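Local coordinates for L-threonine dehydrogenase (Flavobacterium frigidimaris, PDB 2YY7), which probably oxidises L-threonine at its 3-hydroxyl with NAD as cofactor, as an epimerase-like member of the short-chain dehydrogenase-reductase superfamily, at residues A[170-178]-A[185-193]. Numbering follows the deposited sequence.
With NAD (nicotinamide-adenine-dinucleotide), chain E.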
loop_
_atom_site.group_PDB
_atom_site.type_symbol
_atom_site.label_atom_id
_atom_site.label_comp_id
_atom_site.label_asym_id
_atom_site.label_seq_id
_atom_site.Cartn_x
_atom_site.Cartn_y
_atom_site.Cartn_z
ATOM N N TYR A 170 -13.342 -9.850 -1.780
ATOM C CA TYR A 170 -14.350 -10.395 -2.699
ATOM C C TYR A 170 -13.794 -10.660 -4.097
ATOM O O TYR A 170 -13.037 -9.849 -4.634
ATOM C CB TYR A 170 -15.507 -9.419 -2.947
ATOM C CG TYR A 170 -16.403 -9.002 -1.801
ATOM C CD1 TYR A 170 -17.068 -9.936 -1.004
ATOM C CD2 TYR A 170 -16.680 -7.652 -1.597
ATOM C CE1 TYR A 170 -17.997 -9.519 -0.029
ATOM C CE2 TYR A 170 -17.593 -7.233 -0.641
ATOM C CZ TYR A 170 -18.248 -8.161 0.138
ATOM O OH TYR A 170 -19.149 -7.705 1.077
ATOM N N PRO A 171 -14.145 -11.806 -4.701
ATOM C CA PRO A 171 -13.645 -12.041 -6.056
ATOM C C PRO A 171 -14.664 -11.305 -6.945
ATOM O O PRO A 171 -15.443 -10.503 -6.433
ATOM C CB PRO A 171 -13.713 -13.565 -6.198
ATOM C CG PRO A 171 -14.800 -13.961 -5.272
ATOM C CD PRO A 171 -14.588 -13.065 -4.076
ATOM N N GLY A 172 -14.663 -11.542 -8.253
ATOM C CA GLY A 172 -15.638 -10.867 -9.103
ATOM C C GLY A 172 -17.043 -11.302 -8.704
ATOM O O GLY A 172 -17.316 -12.502 -8.654
ATOM N N LEU A 173 -17.932 -10.348 -8.429
ATOM C CA LEU A 173 -19.297 -10.683 -8.006
ATOM C C LEU A 173 -20.358 -10.600 -9.103
ATOM O O LEU A 173 -20.329 -9.714 -9.957
ATOM C CB LEU A 173 -19.723 -9.795 -6.827
ATOM C CG LEU A 173 -18.874 -9.843 -5.556
ATOM C CD1 LEU A 173 -19.621 -9.131 -4.434
ATOM C CD2 LEU A 173 -18.587 -11.286 -5.158
ATOM N N ILE A 174 -21.315 -11.521 -9.044
ATOM C CA ILE A 174 -22.384 -11.614 -10.032
ATOM C C ILE A 174 -23.770 -11.482 -9.395
ATOM O O ILE A 174 -24.087 -12.181 -8.434
ATOM C CB ILE A 174 -22.271 -12.963 -10.774
ATOM C CG1 ILE A 174 -20.884 -13.057 -11.428
ATOM C CG2 ILE A 174 -23.372 -13.091 -11.824
ATOM C CD1 ILE A 174 -20.397 -14.478 -11.674
ATOM N N SER A 175 -24.594 -10.583 -9.926
ATOM C CA SER A 175 -25.932 -10.383 -9.379
ATOM C C SER A 175 -26.956 -10.015 -10.447
ATOM O O SER A 175 -26.601 -9.650 -11.567
ATOM C CB SER A 175 -25.914 -9.289 -8.312
ATOM O OG SER A 175 -25.639 -8.033 -8.902
ATOM N N TRP A 176 -28.229 -10.094 -10.066
ATOM C CA TRP A 176 -29.354 -9.806 -10.951
ATOM C C TRP A 176 -30.194 -8.596 -10.533
ATOM O O TRP A 176 -30.968 -8.076 -11.334
ATOM C CB TRP A 176 -30.278 -11.028 -11.011
ATOM C CG TRP A 176 -30.713 -11.482 -9.641
ATOM C CD1 TRP A 176 -30.127 -12.449 -8.869
ATOM C CD2 TRP A 176 -31.771 -10.927 -8.848
ATOM N NE1 TRP A 176 -30.752 -12.527 -7.647
ATOM C CE2 TRP A 176 -31.763 -11.603 -7.606
ATOM C CE3 TRP A 176 -32.725 -9.920 -9.065
ATOM C CZ2 TRP A 176 -32.674 -11.304 -6.584
ATOM C CZ3 TRP A 176 -33.631 -9.626 -8.046
ATOM C CH2 TRP A 176 -33.596 -10.317 -6.822
ATOM N N SER A 177 -30.056 -8.146 -9.287
ATOM C CA SER A 177 -30.871 -7.027 -8.804
ATOM C C SER A 177 -30.415 -5.611 -9.137
ATOM O O SER A 177 -31.244 -4.710 -9.260
ATOM C CB SER A 177 -31.059 -7.130 -7.288
ATOM O OG SER A 177 -29.823 -6.991 -6.614
ATOM N N THR A 178 -29.109 -5.405 -9.275
ATOM C CA THR A 178 -28.577 -4.075 -9.564
ATOM C C THR A 178 -27.356 -4.190 -10.479
ATOM O O THR A 178 -26.564 -5.119 -10.350
ATOM C CB THR A 178 -28.171 -3.366 -8.252
ATOM O OG1 THR A 178 -29.280 -3.381 -7.346
ATOM C CG2 THR A 178 -27.763 -1.924 -8.508
ATOM N N THR A 185 -14.644 -7.594 -13.729
ATOM C CA THR A 185 -15.371 -8.852 -13.845
ATOM C C THR A 185 -16.834 -8.660 -14.246
ATOM O O THR A 185 -17.597 -9.624 -14.316
ATOM C CB THR A 185 -15.321 -9.617 -12.505
ATOM O OG1 THR A 185 -15.752 -8.755 -11.444
ATOM C CG2 THR A 185 -13.903 -10.083 -12.208
ATOM N N ASP A 186 -17.222 -7.418 -14.521
ATOM C CA ASP A 186 -18.603 -7.109 -14.878
ATOM C C ASP A 186 -19.163 -7.870 -16.082
ATOM O O ASP A 186 -20.382 -7.959 -16.241
ATOM C CB ASP A 186 -18.755 -5.602 -15.101
ATOM C CG ASP A 186 -18.551 -4.793 -13.824
ATOM O OD1 ASP A 186 -18.161 -5.375 -12.786
ATOM O OD2 ASP A 186 -18.783 -3.571 -13.860
ATOM N N TYR A 187 -18.294 -8.428 -16.922
ATOM C CA TYR A 187 -18.775 -9.164 -18.090
ATOM C C TYR A 187 -19.619 -10.369 -17.673
ATOM O O TYR A 187 -20.510 -10.787 -18.411
ATOM C CB TYR A 187 -17.610 -9.653 -18.964
ATOM C CG TYR A 187 -17.117 -11.039 -18.605
ATOM C CD1 TYR A 187 -16.107 -11.222 -17.661
ATOM C CD2 TYR A 187 -17.701 -12.175 -19.174
ATOM C CE1 TYR A 187 -15.689 -12.507 -17.291
ATOM C CE2 TYR A 187 -17.296 -13.461 -18.805
ATOM C CZ TYR A 187 -16.291 -13.616 -17.864
ATOM O OH TYR A 187 -15.901 -14.883 -17.485
ATOM N N ALA A 188 -19.330 -10.926 -16.496
ATOM C CA ALA A 188 -20.052 -12.096 -15.996
ATOM C C ALA A 188 -21.501 -11.775 -15.625
ATOM O O ALA A 188 -22.296 -12.675 -15.356
ATOM C CB ALA A 188 -19.319 -12.696 -14.797
ATOM N N VAL A 189 -21.823 -10.486 -15.584
ATOM C CA VAL A 189 -23.176 -10.039 -15.293
ATOM C C VAL A 189 -23.800 -9.643 -16.632
ATOM O O VAL A 189 -24.878 -10.113 -16.993
ATOM C CB VAL A 189 -23.179 -8.822 -14.339
ATOM C CG1 VAL A 189 -24.604 -8.281 -14.173
ATOM C CG2 VAL A 189 -22.612 -9.233 -12.988
ATOM N N ASP A 190 -23.095 -8.795 -17.373
ATOM C CA ASP A 190 -23.566 -8.326 -18.674
ATOM C C ASP A 190 -23.959 -9.471 -19.611
ATOM O O ASP A 190 -24.981 -9.404 -20.296
ATOM C CB ASP A 190 -22.482 -7.479 -19.340
ATOM C CG ASP A 190 -22.267 -6.150 -18.645
ATOM O OD1 ASP A 190 -21.289 -5.454 -18.995
ATOM O OD2 ASP A 190 -23.071 -5.799 -17.756
ATOM N N ILE A 191 -23.140 -10.517 -19.635
ATOM C CA ILE A 191 -23.381 -11.670 -20.494
ATOM C C ILE A 191 -24.787 -12.233 -20.300
ATOM O O ILE A 191 -25.392 -12.737 -21.243
ATOM C CB ILE A 191 -22.333 -12.777 -20.229
ATOM C CG1 ILE A 191 -22.423 -13.859 -21.307
ATOM C CG2 ILE A 191 -22.539 -13.370 -18.844
ATOM C CD1 ILE A 191 -21.316 -14.899 -21.213
ATOM N N PHE A 192 -25.305 -12.150 -19.080
ATOM C CA PHE A 192 -26.650 -12.648 -18.807
ATOM C C PHE A 192 -27.709 -11.724 -19.411
ATOM O O PHE A 192 -28.655 -12.188 -20.041
ATOM C CB PHE A 192 -26.868 -12.799 -17.294
ATOM C CG PHE A 192 -26.276 -14.066 -16.715
ATOM C CD1 PHE A 192 -26.930 -15.286 -16.861
ATOM C CD2 PHE A 192 -25.057 -14.040 -16.037
ATOM C CE1 PHE A 192 -26.381 -16.465 -16.340
ATOM C CE2 PHE A 192 -24.500 -15.211 -15.514
ATOM C CZ PHE A 192 -25.164 -16.425 -15.666
ATOM N N TYR A 193 -27.547 -10.417 -19.236
ATOM C CA TYR A 193 -28.518 -9.477 -19.784
ATOM C C TYR A 193 -28.572 -9.504 -21.309
ATOM O O TYR A 193 -29.657 -9.446 -21.897
ATOM C CB TYR A 193 -28.228 -8.052 -19.298
ATOM C CG TYR A 193 -28.599 -7.832 -17.847
ATOM C CD1 TYR A 193 -27.712 -8.150 -16.820
ATOM C CD2 TYR A 193 -29.863 -7.355 -17.498
ATOM C CE1 TYR A 193 -28.075 -7.998 -15.478
ATOM C CE2 TYR A 193 -30.235 -7.203 -16.165
ATOM C CZ TYR A 193 -29.338 -7.528 -15.160
ATOM O OH TYR A 193 -29.714 -7.400 -13.842
HETATM P PA NAD E . -21.050 -0.043 -6.715
HETATM O O1A NAD E . -22.103 -0.848 -7.394
HETATM O O2A NAD E . -20.248 0.840 -7.602
HETATM O O5B NAD E . -21.645 0.724 -5.464
HETATM C C5B NAD E . -20.979 1.809 -4.886
HETATM C C4B NAD E . -21.986 2.705 -4.207
HETATM O O4B NAD E . -21.259 3.693 -3.473
HETATM C C3B NAD E . -22.900 3.427 -5.225
HETATM O O3B NAD E . -24.291 3.243 -4.909
HETATM C C2B NAD E . -22.420 4.881 -5.150
HETATM O O2B NAD E . -23.459 5.811 -5.403
HETATM C C1B NAD E . -21.882 4.953 -3.713
HETATM N N9A NAD E . -20.969 6.086 -3.502
HETATM C C8A NAD E . -19.964 6.511 -4.371
HETATM N N7A NAD E . -19.375 7.586 -3.828
HETATM C C5A NAD E . -19.975 7.822 -2.640
HETATM C C6A NAD E . -19.782 8.821 -1.699
HETATM N N6A NAD E . -18.927 9.796 -1.924
HETATM N N1A NAD E . -20.568 8.841 -0.576
HETATM C C2A NAD E . -21.545 7.879 -0.369
HETATM N N3A NAD E . -21.773 6.892 -1.308
HETATM C C4A NAD E . -20.984 6.890 -2.432
HETATM O O3 NAD E . -19.976 -1.034 -6.052
HETATM P PN NAD E . -20.194 -2.508 -5.407
HETATM O O1N NAD E . -21.426 -2.577 -4.553
HETATM O O2N NAD E . -19.919 -3.473 -6.506
HETATM O O5D NAD E . -18.910 -2.593 -4.418
HETATM C C5D NAD E . -19.019 -2.215 -3.037
HETATM C C4D NAD E . -17.661 -2.498 -2.339
HETATM O O4D NAD E . -17.265 -3.837 -2.577
HETATM C C3D NAD E . -16.506 -1.646 -2.874
HETATM O O3D NAD E . -15.608 -1.377 -1.803
HETATM C C2D NAD E . -15.800 -2.570 -3.837
HETATM O O2D NAD E . -14.484 -2.105 -4.024
HETATM C C1D NAD E . -15.939 -3.925 -3.142
HETATM N N1N NAD E . -15.789 -5.021 -4.128
HETATM C C2N NAD E . -16.767 -5.228 -5.079
HETATM C C3N NAD E . -16.617 -6.259 -6.000
HETATM C C7N NAD E . -17.718 -6.585 -6.972
HETATM O O7N NAD E . -17.423 -7.581 -7.888
HETATM N N7N NAD E . -18.889 -5.923 -6.986
HETATM C C4N NAD E . -15.465 -7.068 -5.977
HETATM C C5N NAD E . -14.496 -6.862 -4.991
HETATM C C6N NAD E . -14.648 -5.831 -4.086
HETATM O O HOH W 1 -18.325 -8.150 -11.171
HETATM O O HOH W 2 -18.101 -10.900 -11.832
HETATM O O HOH W 3 -27.635 -7.356 -12.229
#
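Leu173 O is joined to Thr185 through ordered water: water 1 lies within bonding distance of this carbonyl oxygen (2.8 Å), of Thr185 OG1 (2.7 Å) and of Asp186 OD1, while water 2 is placed for a weak bond to the same oxygen and a firmer one to Thr185 O. Both waters have more acceptors in reach than protons, so these bonds cannot all be made at once. The Thr185 side chain packs directly on Gly172, OG1 being 3.2 Å from Gly172 CA and CG2 against the same carbon, a close approach that the lack of a side chain on Gly172 permits. The strand also serves the cofactor, for Leu173 N donates to NAD O7N at 2.9 Å with an N-H...O angle of 155°, holding the carboxamide oxygen of the nicotinamide.

Further along, the contact turns apolar. With CG1 of Ile174 anti to the carbonyl carbon (chi1 -58°), CG1 and CD1 both reach Ala188 CB, CG1 at 3.7 Å, and CG2 lies 4.1 Å from Val189 CG2. With an alanine at Ile174, Ala188 CB is likely to lose the CG1 and CD1 contacts, and a gap would probably open beside Val189. At the far end, water 3 donates to Ser175 O at 2.6 Å and is shared with Tyr193 OH.

The axes of strand 172-174 and helix 187-193 come within 7.9 Å, their N-to-C directions 26° apart, in this Rossmann-type domain; strand 211-215 hydrogen-bonds to Gly172 and Ile174, and Met303 and Met307 of helix 300-311 pack on Ile174.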